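Local coordinates for protein CdiA toxin (Cupriavidus taiwanensis, PDB 5T87) that is the C-terminal domain of a contact-dependent growth inhibition protein, probably acts as its toxin, and is bound by the CdiI immunity protein, at residues Pro22-Val36 against Tyr45-Met59. Residues are numbered along the deposited sequence; the frame is centred on the assembly and turned at random.
Sequences PRRVSVDPQTGEFVV and YHGHVRAWKDLTSDM
Val36 and His48 form a hydrogen-bonded pair across the antiparallel hairpin of strands 34-41 and 44-50, their side chains side by side on one sheet face. Val36 N reaches His48 O at 3.0 Å, and His48 N returns the bond to Val36 O. The tight part lies on this face, with Phe34, Val36, His48 and Arg50. His48 CG sits between its own backbone N and carbonyl carbon (chi1 60°), which brings one face of the imidazole over Val36 CB, 3.4 Å from His48 NE2. Arg50 NE donates to His48 NE2 at 3.1 Å, almost in the ring plane. Val36 CG2 lies over one guanidinium face of Arg50 and also meets the selenium, SE, of selenomethionine Met59 at 4.0 Å. Further along, Trp52 CE3 stands 3.5 Å from Phe34 CZ, over one face of the phenylalanine; the two rings are oblique, planes at 53°. Leu63 of helix 57-64 also packs on Phe34. The other face is looser beside the 28-32 loop, where exposed Val49 CG1 touches Glu33 CB at 4.0 Å. Arg23 NH1 and Arg50 NH2 come within 3.8 Å. Both bind Asp108 of the CdiI immunity protein, and Arg23 also pairs with Asp38. These two carboxylates probably offset the paired positive charges.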
loop_
_atom_site.group_PDB
_atom_site.type_symbol
_atom_site.label_atom_id
_atom_site.label_comp_id
_atom_site.label_asym_id
_atom_site.label_seq_id
_atom_site.Cartn_x
_atom_site.Cartn_y
_atom_site.Cartn_z
ATOM N N PRO E 22 -8.514 -0.840 6.241
ATOM C CA PRO E 22 -9.194 -0.988 4.952
ATOM C C PRO E 22 -8.540 -1.984 3.984
ATOM O O PRO E 22 -9.101 -2.249 2.936
ATOM C CB PRO E 22 -9.122 0.423 4.367
ATOM C CG PRO E 22 -7.862 0.993 4.929
ATOM C CD PRO E 22 -7.726 0.409 6.303
ATOM N N ARG E 23 -7.360 -2.511 4.314
ATOM C CA ARG E 23 -6.708 -3.514 3.476
ATOM C C ARG E 23 -7.613 -4.717 3.222
ATOM O O ARG E 23 -8.117 -5.325 4.170
ATOM C CB ARG E 23 -5.407 -3.983 4.114
ATOM C CG ARG E 23 -4.623 -4.982 3.277
ATOM C CD ARG E 23 -3.161 -5.052 3.701
ATOM N NE ARG E 23 -2.292 -4.229 2.862
ATOM C CZ ARG E 23 -0.956 -4.264 2.874
ATOM N NH1 ARG E 23 -0.304 -5.079 3.702
ATOM N NH2 ARG E 23 -0.270 -3.473 2.051
ATOM N N ARG E 24 -7.803 -5.027 1.936
ATOM C CA ARG E 24 -8.612 -6.142 1.484
ATOM C C ARG E 24 -7.756 -7.152 0.737
ATOM O O ARG E 24 -6.605 -6.868 0.371
ATOM C CB ARG E 24 -9.712 -5.666 0.533
ATOM C CG ARG E 24 -10.501 -4.460 1.005
ATOM C CD ARG E 24 -11.664 -4.174 0.068
ATOM N NE ARG E 24 -12.748 -5.156 0.192
ATOM C CZ ARG E 24 -13.676 -5.178 1.158
ATOM N NH1 ARG E 24 -14.607 -6.125 1.151
ATOM N NH2 ARG E 24 -13.682 -4.276 2.134
ATOM N N VAL E 25 -8.355 -8.320 0.489
ATOM C CA VAL E 25 -7.716 -9.422 -0.257
ATOM C C VAL E 25 -8.746 -10.208 -1.081
ATOM O O VAL E 25 -9.894 -10.369 -0.655
ATOM C CB VAL E 25 -6.929 -10.374 0.688
ATOM C CG1 VAL E 25 -7.831 -11.010 1.743
ATOM C CG2 VAL E 25 -6.191 -11.443 -0.104
ATOM N N SER E 26 -8.329 -10.684 -2.257
ATOM C CA SER E 26 -9.177 -11.509 -3.136
ATOM C C SER E 26 -8.343 -12.538 -3.919
ATOM O O SER E 26 -7.114 -12.598 -3.773
ATOM C CB SER E 26 -9.934 -10.606 -4.111
ATOM O OG SER E 26 -11.099 -11.236 -4.613
ATOM N N VAL E 27 -9.018 -13.340 -4.744
ATOM C CA VAL E 27 -8.348 -14.249 -5.687
ATOM C C VAL E 27 -9.041 -14.163 -7.051
ATOM O O VAL E 27 -10.268 -14.154 -7.121
ATOM C CB VAL E 27 -8.291 -15.708 -5.152
ATOM C CG1 VAL E 27 -9.681 -16.268 -4.874
ATOM C CG2 VAL E 27 -7.522 -16.614 -6.106
ATOM N N ASP E 28 -8.256 -14.077 -8.124
ATOM C CA ASP E 28 -8.806 -13.955 -9.474
ATOM C C ASP E 28 -9.356 -15.329 -9.893
ATOM O O ASP E 28 -8.577 -16.281 -9.998
ATOM C CB ASP E 28 -7.724 -13.471 -10.452
ATOM C CG ASP E 28 -8.303 -12.846 -11.715
ATOM O OD1 ASP E 28 -9.287 -13.388 -12.267
ATOM O OD2 ASP E 28 -7.761 -11.812 -12.162
ATOM N N PRO E 29 -10.694 -15.446 -10.112
ATOM C CA PRO E 29 -11.215 -16.760 -10.534
ATOM C C PRO E 29 -10.618 -17.210 -11.865
ATOM O O PRO E 29 -10.302 -18.391 -12.023
ATOM C CB PRO E 29 -12.732 -16.534 -10.668
ATOM C CG PRO E 29 -13.014 -15.237 -9.994
ATOM C CD PRO E 29 -11.758 -14.425 -10.106
ATOM N N GLN E 30 -10.448 -16.263 -12.789
ATOM C CA GLN E 30 -9.829 -16.535 -14.086
ATOM C C GLN E 30 -8.335 -16.883 -13.973
ATOM O O GLN E 30 -7.980 -18.053 -14.100
ATOM C CB GLN E 30 -10.045 -15.367 -15.047
ATOM C CG GLN E 30 -11.498 -15.157 -15.424
ATOM C CD GLN E 30 -11.729 -13.808 -16.074
ATOM O OE1 GLN E 30 -11.630 -12.768 -15.423
ATOM N NE2 GLN E 30 -12.041 -13.817 -17.367
ATOM N N THR E 31 -7.472 -15.898 -13.719
ATOM C CA THR E 31 -6.012 -16.123 -13.767
ATOM C C THR E 31 -5.414 -16.814 -12.523
ATOM O O THR E 31 -4.240 -17.192 -12.546
ATOM C CB THR E 31 -5.208 -14.823 -14.041
ATOM O OG1 THR E 31 -5.224 -13.981 -12.884
ATOM C CG2 THR E 31 -5.765 -14.062 -15.252
ATOM N N GLY E 32 -6.190 -16.954 -11.442
ATOM C CA GLY E 32 -5.735 -17.689 -10.246
ATOM C C GLY E 32 -4.762 -16.976 -9.309
ATOM O O GLY E 32 -4.343 -17.549 -8.301
ATOM N N GLU E 33 -4.406 -15.732 -9.625
ATOM C CA GLU E 33 -3.462 -14.951 -8.817
ATOM C C GLU E 33 -4.118 -14.429 -7.528
ATOM O O GLU E 33 -5.336 -14.235 -7.485
ATOM C CB GLU E 33 -2.907 -13.788 -9.650
ATOM C CG GLU E 33 -3.914 -12.664 -9.926
ATOM C CD GLU E 33 -3.699 -11.925 -11.245
ATOM O OE1 GLU E 33 -2.728 -12.224 -11.978
ATOM O OE2 GLU E 33 -4.525 -11.033 -11.558
ATOM N N PHE E 34 -3.308 -14.232 -6.486
ATOM C CA PHE E 34 -3.762 -13.630 -5.225
ATOM C C PHE E 34 -3.448 -12.139 -5.241
ATOM O O PHE E 34 -2.335 -11.742 -5.611
ATOM C CB PHE E 34 -3.088 -14.293 -4.021
ATOM C CG PHE E 34 -3.307 -15.776 -3.953
ATOM C CD1 PHE E 34 -4.566 -16.291 -3.637
ATOM C CD2 PHE E 34 -2.263 -16.669 -4.218
ATOM C CE1 PHE E 34 -4.777 -17.664 -3.583
ATOM C CE2 PHE E 34 -2.469 -18.039 -4.164
ATOM C CZ PHE E 34 -3.727 -18.539 -3.848
ATOM N N VAL E 35 -4.429 -11.326 -4.825
ATOM C CA VAL E 35 -4.378 -9.854 -4.962
ATOM C C VAL E 35 -4.664 -9.112 -3.654
ATOM O O VAL E 35 -5.672 -9.384 -2.994
ATOM C CB VAL E 35 -5.382 -9.341 -6.020
ATOM C CG1 VAL E 35 -5.162 -7.852 -6.290
ATOM C CG2 VAL E 35 -5.264 -10.140 -7.314
ATOM N N VAL E 36 -3.776 -8.167 -3.317
ATOM C CA VAL E 36 -3.909 -7.291 -2.147
ATOM C C VAL E 36 -4.305 -5.886 -2.609
ATOM O O VAL E 36 -3.668 -5.316 -3.511
ATOM C CB VAL E 36 -2.585 -7.190 -1.367
ATOM C CG1 VAL E 36 -2.708 -6.207 -0.198
ATOM C CG2 VAL E 36 -2.127 -8.558 -0.876
ATOM N N TYR E 45 -9.376 2.251 -4.758
ATOM C CA TYR E 45 -8.365 1.304 -4.294
ATOM C C TYR E 45 -7.326 1.015 -5.391
ATOM O O TYR E 45 -7.670 1.041 -6.587
ATOM C CB TYR E 45 -9.031 -0.011 -3.868
ATOM C CG TYR E 45 -9.796 0.058 -2.555
ATOM C CD1 TYR E 45 -11.062 0.635 -2.484
ATOM C CD2 TYR E 45 -9.266 -0.484 -1.383
ATOM C CE1 TYR E 45 -11.765 0.694 -1.282
ATOM C CE2 TYR E 45 -9.955 -0.434 -0.181
ATOM C CZ TYR E 45 -11.199 0.150 -0.131
ATOM O OH TYR E 45 -11.849 0.171 1.072
ATOM N N HIS E 46 -6.080 0.746 -4.976
ATOM C CA HIS E 46 -5.012 0.202 -5.863
ATOM C C HIS E 46 -4.643 -1.212 -5.413
ATOM O O HIS E 46 -5.014 -1.633 -4.315
ATOM C CB HIS E 46 -3.744 1.067 -5.846
ATOM C CG HIS E 46 -3.243 1.362 -4.467
ATOM N ND1 HIS E 46 -3.645 2.477 -3.764
ATOM C CD2 HIS E 46 -2.422 0.672 -3.641
ATOM C CE1 HIS E 46 -3.073 2.478 -2.576
ATOM N NE2 HIS E 46 -2.324 1.397 -2.478
ATOM N N GLY E 47 -3.909 -1.939 -6.246
ATOM C CA GLY E 47 -3.612 -3.324 -5.918
ATOM C C GLY E 47 -2.358 -3.902 -6.521
ATOM O O GLY E 47 -1.807 -3.365 -7.501
ATOM N N HIS E 48 -1.913 -5.006 -5.920
ATOM C CA HIS E 48 -0.734 -5.728 -6.404
ATOM C C HIS E 48 -0.911 -7.226 -6.272
ATOM O O HIS E 48 -1.695 -7.696 -5.441
ATOM C CB HIS E 48 0.546 -5.269 -5.676
ATOM C CG HIS E 48 0.517 -5.483 -4.195
ATOM N ND1 HIS E 48 0.113 -4.506 -3.314
ATOM C CD2 HIS E 48 0.845 -6.557 -3.440
ATOM C CE1 HIS E 48 0.185 -4.969 -2.080
ATOM N NE2 HIS E 48 0.621 -6.213 -2.130
ATOM N N VAL E 49 -0.153 -7.966 -7.080
ATOM C CA VAL E 49 -0.175 -9.438 -7.058
ATOM C C VAL E 49 0.777 -9.997 -5.993
ATOM O O VAL E 49 1.882 -9.479 -5.800
ATOM C CB VAL E 49 0.244 -10.016 -8.422
ATOM C CG1 VAL E 49 0.167 -11.542 -8.411
ATOM C CG2 VAL E 49 -0.608 -9.427 -9.538
ATOM N N ARG E 50 0.356 -11.057 -5.316
ATOM C CA ARG E 50 1.241 -11.760 -4.389
ATOM C C ARG E 50 1.238 -13.281 -4.584
ATOM O O ARG E 50 0.281 -13.849 -5.099
ATOM C CB ARG E 50 0.885 -11.413 -2.940
ATOM C CG ARG E 50 1.389 -10.056 -2.470
ATOM C CD ARG E 50 1.426 -9.983 -0.948
ATOM N NE ARG E 50 1.562 -8.605 -0.468
ATOM C CZ ARG E 50 1.602 -8.241 0.818
ATOM N NH1 ARG E 50 1.584 -9.153 1.789
ATOM N NH2 ARG E 50 1.717 -6.956 1.129
ATOM N N ALA E 51 2.334 -13.913 -4.167
ATOM C CA ALA E 51 2.442 -15.372 -4.094
ATOM C C ALA E 51 1.902 -15.879 -2.745
ATOM O O ALA E 51 2.140 -15.260 -1.707
ATOM C CB ALA E 51 3.897 -15.789 -4.269
ATOM N N TRP E 52 1.202 -17.013 -2.763
ATOM C CA TRP E 52 0.576 -17.593 -1.563
ATOM C C TRP E 52 1.398 -17.464 -0.257
ATOM O O TRP E 52 0.851 -17.092 0.778
ATOM C CB TRP E 52 0.224 -19.074 -1.808
ATOM C CG TRP E 52 -0.346 -19.725 -0.592
ATOM C CD1 TRP E 52 0.304 -20.562 0.266
ATOM C CD2 TRP E 52 -1.664 -19.543 -0.057
ATOM N NE1 TRP E 52 -0.533 -20.928 1.294
ATOM C CE2 TRP E 52 -1.748 -20.319 1.121
ATOM C CE3 TRP E 52 -2.786 -18.813 -0.466
ATOM C CZ2 TRP E 52 -2.914 -20.385 1.898
ATOM C CZ3 TRP E 52 -3.943 -18.877 0.306
ATOM C CH2 TRP E 52 -3.996 -19.660 1.475
ATOM N N LYS E 53 2.694 -17.782 -0.311
ATOM C CA LYS E 53 3.564 -17.755 0.886
ATOM C C LYS E 53 3.852 -16.326 1.400
ATOM O O LYS E 53 4.228 -16.148 2.565
ATOM C CB LYS E 53 4.886 -18.501 0.619
ATOM C CG LYS E 53 5.888 -17.717 -0.229
ATOM C CD LYS E 53 6.952 -18.586 -0.891
ATOM C CE LYS E 53 7.706 -17.815 -1.977
ATOM N NZ LYS E 53 8.218 -16.479 -1.537
ATOM N N ASP E 54 3.699 -15.331 0.519
ATOM C CA ASP E 54 3.833 -13.905 0.869
ATOM C C ASP E 54 2.590 -13.260 1.536
ATOM O O ASP E 54 2.658 -12.105 1.964
ATOM C CB ASP E 54 4.249 -13.091 -0.376
ATOM C CG ASP E 54 5.613 -13.500 -0.921
ATOM O OD1 ASP E 54 6.335 -14.243 -0.233
ATOM O OD2 ASP E 54 5.970 -13.071 -2.035
ATOM N N LEU E 55 1.474 -13.987 1.630
ATOM C CA LEU E 55 0.298 -13.508 2.371
ATOM C C LEU E 55 0.469 -13.873 3.833
ATOM O O LEU E 55 1.132 -14.864 4.144
ATOM C CB LEU E 55 -0.991 -14.136 1.852
ATOM C CG LEU E 55 -1.170 -14.372 0.351
ATOM C CD1 LEU E 55 -2.642 -14.659 0.078
ATOM C CD2 LEU E 55 -0.666 -13.215 -0.499
ATOM N N THR E 56 -0.135 -13.098 4.729
ATOM C CA THR E 56 -0.028 -13.370 6.171
ATOM C C THR E 56 -1.067 -14.418 6.564
ATOM O O THR E 56 -1.914 -14.797 5.749
ATOM C CB THR E 56 -0.217 -12.110 7.069
ATOM O OG1 THR E 56 -1.609 -11.892 7.345
ATOM C CG2 THR E 56 0.395 -10.852 6.451
ATOM N N SER E 57 -0.999 -14.871 7.816
ATOM C CA SER E 57 -1.994 -15.793 8.368
ATOM C C SER E 57 -3.400 -15.201 8.230
ATOM O O SER E 57 -4.285 -15.838 7.656
ATOM C CB SER E 57 -1.681 -16.145 9.836
ATOM O OG SER E 57 -1.669 -14.999 10.679
ATOM N N ASP E 58 -3.569 -13.963 8.700
ATOM C CA ASP E 58 -4.853 -13.243 8.614
ATOM C C ASP E 58 -5.420 -13.217 7.188
ATOM O O ASP E 58 -6.625 -13.415 6.996
ATOM C CB ASP E 58 -4.711 -11.802 9.128
ATOM C CG ASP E 58 -4.364 -11.724 10.612
ATOM O OD1 ASP E 58 -4.174 -12.777 11.255
ATOM O OD2 ASP E 58 -4.273 -10.593 11.134
HETATM N N MSE E 59 -4.540 -12.989 6.205
HETATM C CA MSE E 59 -4.917 -12.906 4.781
HETATM C C MSE E 59 -5.384 -14.237 4.265
HETATM O O MSE E 59 -6.428 -14.332 3.611
HETATM C CB MSE E 59 -3.741 -12.443 3.906
HETATM C CG MSE E 59 -3.287 -11.004 4.198
HETATM SE SE MSE E 59 -2.154 -10.226 2.761
HETATM C CE MSE E 59 -1.240 -8.811 3.791
#